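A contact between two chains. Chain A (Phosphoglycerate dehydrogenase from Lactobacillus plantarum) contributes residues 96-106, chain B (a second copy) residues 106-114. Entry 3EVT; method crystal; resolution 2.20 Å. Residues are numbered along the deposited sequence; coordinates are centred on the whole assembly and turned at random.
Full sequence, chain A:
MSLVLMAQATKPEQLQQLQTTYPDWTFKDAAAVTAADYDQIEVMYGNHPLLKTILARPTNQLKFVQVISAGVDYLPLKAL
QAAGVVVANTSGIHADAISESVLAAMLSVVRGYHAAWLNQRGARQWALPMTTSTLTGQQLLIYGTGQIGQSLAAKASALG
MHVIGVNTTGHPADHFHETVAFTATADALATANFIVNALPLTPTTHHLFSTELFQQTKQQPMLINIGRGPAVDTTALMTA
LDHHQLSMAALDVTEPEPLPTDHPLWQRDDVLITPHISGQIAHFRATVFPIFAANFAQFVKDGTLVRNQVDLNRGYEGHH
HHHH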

# COMPACT_ATOMS: atom_id res chain seq x y z
N ASP A 96 2.31 -11.80 3.02
CA ASP A 96 1.45 -10.73 2.47
C ASP A 96 0.30 -10.29 3.38
O ASP A 96 0.10 -9.08 3.53
CB ASP A 96 0.83 -11.15 1.11
CG ASP A 96 1.56 -10.49 -0.10
OD1 ASP A 96 2.83 -10.59 -0.20
OD2 ASP A 96 0.85 -9.89 -0.99
N ALA A 97 -0.46 -11.22 3.95
CA ALA A 97 -1.55 -10.83 4.85
C ALA A 97 -1.07 -10.09 6.08
O ALA A 97 -1.65 -9.10 6.46
CB ALA A 97 -2.43 -12.05 5.28
N ILE A 98 -0.03 -10.60 6.73
CA ILE A 98 0.52 -9.96 7.91
C ILE A 98 1.06 -8.57 7.58
O ILE A 98 0.91 -7.62 8.33
CB ILE A 98 1.67 -10.80 8.46
CG1 ILE A 98 1.17 -12.15 8.96
CG2 ILE A 98 2.44 -10.00 9.49
CD1 ILE A 98 2.38 -13.23 9.16
N SER A 99 1.66 -8.42 6.42
CA SER A 99 2.10 -7.10 6.03
C SER A 99 0.94 -6.12 5.87
O SER A 99 1.03 -4.94 6.30
CB SER A 99 2.86 -7.17 4.73
OG SER A 99 4.10 -7.78 4.99
N GLU A 100 -0.13 -6.58 5.21
CA GLU A 100 -1.37 -5.77 5.11
C GLU A 100 -1.93 -5.33 6.48
O GLU A 100 -2.36 -4.19 6.64
CB GLU A 100 -2.44 -6.53 4.31
CG GLU A 100 -2.12 -6.62 2.79
CD GLU A 100 -3.36 -6.97 1.99
OE1 GLU A 100 -4.48 -6.80 2.56
OE2 GLU A 100 -3.20 -7.38 0.80
N SER A 101 -1.94 -6.23 7.47
CA SER A 101 -2.28 -5.84 8.86
C SER A 101 -1.42 -4.75 9.43
O SER A 101 -1.92 -3.86 10.11
CB SER A 101 -2.18 -7.03 9.79
OG SER A 101 -3.18 -7.98 9.42
N VAL A 102 -0.11 -4.79 9.18
CA VAL A 102 0.74 -3.69 9.67
C VAL A 102 0.38 -2.37 8.94
O VAL A 102 0.24 -1.31 9.56
CB VAL A 102 2.22 -4.01 9.53
CG1 VAL A 102 3.08 -2.79 10.01
CG2 VAL A 102 2.54 -5.27 10.37
N LEU A 103 0.23 -2.43 7.63
CA LEU A 103 -0.11 -1.21 6.88
C LEU A 103 -1.43 -0.64 7.42
O LEU A 103 -1.59 0.58 7.53
CB LEU A 103 -0.21 -1.50 5.37
CG LEU A 103 1.03 -2.00 4.59
CD1 LEU A 103 0.59 -2.37 3.17
CD2 LEU A 103 2.14 -0.94 4.54
N ALA A 104 -2.35 -1.54 7.77
CA ALA A 104 -3.68 -1.19 8.23
C ALA A 104 -3.59 -0.46 9.55
O ALA A 104 -4.30 0.54 9.78
CB ALA A 104 -4.54 -2.48 8.38
N ALA A 105 -2.73 -0.95 10.44
CA ALA A 105 -2.57 -0.32 11.71
C ALA A 105 -2.03 1.10 11.52
O ALA A 105 -2.50 2.05 12.15
CB ALA A 105 -1.62 -1.17 12.59
N MET A 106 -1.04 1.24 10.64
CA MET A 106 -0.33 2.49 10.45
C MET A 106 -1.23 3.49 9.74
O MET A 106 -1.32 4.64 10.15
CB MET A 106 0.99 2.29 9.62
CG MET A 106 2.14 1.48 10.30
SD MET A 106 3.74 1.50 9.39
CE MET A 106 3.34 0.69 7.88
N MET B 106 -10.11 0.90 3.57
CA MET B 106 -10.29 -0.45 3.08
C MET B 106 -9.53 -1.42 3.97
O MET B 106 -10.07 -2.45 4.36
CB MET B 106 -9.79 -0.60 1.59
CG MET B 106 -10.61 0.15 0.49
SD MET B 106 -10.14 -0.27 -1.24
CE MET B 106 -8.48 0.30 -1.33
N LEU B 107 -8.27 -1.11 4.26
CA LEU B 107 -7.44 -1.96 5.16
C LEU B 107 -7.94 -2.06 6.59
O LEU B 107 -7.95 -3.14 7.20
CB LEU B 107 -5.99 -1.48 5.16
CG LEU B 107 -5.24 -1.90 3.90
CD1 LEU B 107 -3.98 -0.96 3.62
CD2 LEU B 107 -4.87 -3.36 4.00
N SER B 108 -8.38 -0.95 7.16
CA SER B 108 -8.83 -1.05 8.53
C SER B 108 -10.05 -1.93 8.67
O SER B 108 -10.18 -2.60 9.67
CB SER B 108 -9.05 0.30 9.18
OG SER B 108 -10.16 0.94 8.65
N VAL B 109 -10.91 -1.95 7.65
CA VAL B 109 -12.02 -2.89 7.55
C VAL B 109 -11.59 -4.33 7.31
O VAL B 109 -11.83 -5.13 8.18
CB VAL B 109 -13.08 -2.46 6.53
CG1 VAL B 109 -14.01 -3.67 6.12
CG2 VAL B 109 -13.90 -1.30 7.12
N VAL B 110 -10.92 -4.65 6.19
CA VAL B 110 -10.64 -6.07 5.89
C VAL B 110 -9.60 -6.70 6.80
O VAL B 110 -9.63 -7.92 7.00
CB VAL B 110 -10.27 -6.37 4.40
CG1 VAL B 110 -11.34 -5.89 3.50
CG2 VAL B 110 -8.89 -5.77 4.05
N ARG B 111 -8.67 -5.91 7.34
CA ARG B 111 -7.70 -6.49 8.31
C ARG B 111 -8.22 -6.49 9.73
O ARG B 111 -7.53 -6.96 10.66
CB ARG B 111 -6.30 -5.85 8.19
CG ARG B 111 -5.75 -5.84 6.74
CD ARG B 111 -5.73 -7.27 6.14
NE ARG B 111 -4.96 -8.19 6.94
CZ ARG B 111 -5.22 -9.50 7.01
NH1 ARG B 111 -6.26 -10.02 6.35
NH2 ARG B 111 -4.45 -10.28 7.75
N GLY B 112 -9.46 -6.03 9.90
CA GLY B 112 -10.16 -6.23 11.18
C GLY B 112 -9.95 -5.18 12.26
O GLY B 112 -10.37 -5.39 13.43
N TYR B 113 -9.34 -4.05 11.92
CA TYR B 113 -9.10 -2.99 12.90
C TYR B 113 -10.38 -2.39 13.35
O TYR B 113 -10.57 -2.19 14.54
CB TYR B 113 -8.04 -1.97 12.40
CG TYR B 113 -6.64 -2.50 12.74
CD1 TYR B 113 -5.97 -3.34 11.86
CD2 TYR B 113 -6.08 -2.26 13.99
CE1 TYR B 113 -4.80 -3.88 12.19
CE2 TYR B 113 -4.91 -2.78 14.33
CZ TYR B 113 -4.27 -3.61 13.44
OH TYR B 113 -3.06 -4.15 13.81
N HIS B 114 -11.32 -2.15 12.45
CA HIS B 114 -12.58 -1.57 12.86
C HIS B 114 -13.34 -2.57 13.76
O HIS B 114 -13.80 -2.20 14.86
CB HIS B 114 -13.44 -1.20 11.66
CG HIS B 114 -14.78 -0.66 12.03
ND1 HIS B 114 -14.92 0.53 12.72
CD2 HIS B 114 -16.03 -1.16 11.86
CE1 HIS B 114 -16.21 0.75 12.93
NE2 HIS B 114 -16.90 -0.26 12.42
O HOH W 1 -5.01 -7.81 11.21

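Chain A contributes a single helix to this contact. Chain B contributes the last turn of a helix, a short break at Arg111(B) and Gly112(B), and the start of the next helix. The axes of helix 96-106 and helix 106-110 approach to 8.3 Å, and their N-to-C directions differ by 120°. The backbones come nearest at Ala104(A) and Leu107(B), whose CA atoms are 4.9 Å apart. The small side chain of Ala104(A) occupies this close approach.

Arg111(B) covers the most surface. Its side chain is folded, with chi1, chi2 and chi3 all m, and runs along the chain A helix. Both NE and NH2 of Arg111(B) donate hydrogen bonds to OG of Ser101(A), each at 3.1 Å. The hydroxyl lies at the guanidinium edge, near its plane, where the N-H groups point. Ala97(A) lies over one face of the group, with its CB 3.6 Å from NH2 of Arg111(B). A water bridges the same two residues: it lies 2.6 Å from OG of Ser101(A) and donates to the backbone O of Arg111(B) at 2.7 Å.

Leu107(B) supplies much of the apolar contact. Its CB packs 3.7 Å from CB of Ala104(A), and its CD1 lies 4.2 Å from CB of Leu103(A). Its CD2 also rests 3.7 Å from the backbone O of Glu100(A).

Tyr113(B) extends the contact beyond the break. Its CD1 is 3.9 Å from CB of Ala104(A), and its CZ is 3.7 Å from CB of Ala105(A). The CB of Ala104(A) thus touches both Leu107(B) and Tyr113(B). Gly112(B) separates the two chain B helices with a positive phi of 88°, in a Schellman motif. A CB there would jam against the carbonyl O of Arg111(B), so the turn itself calls for glycine.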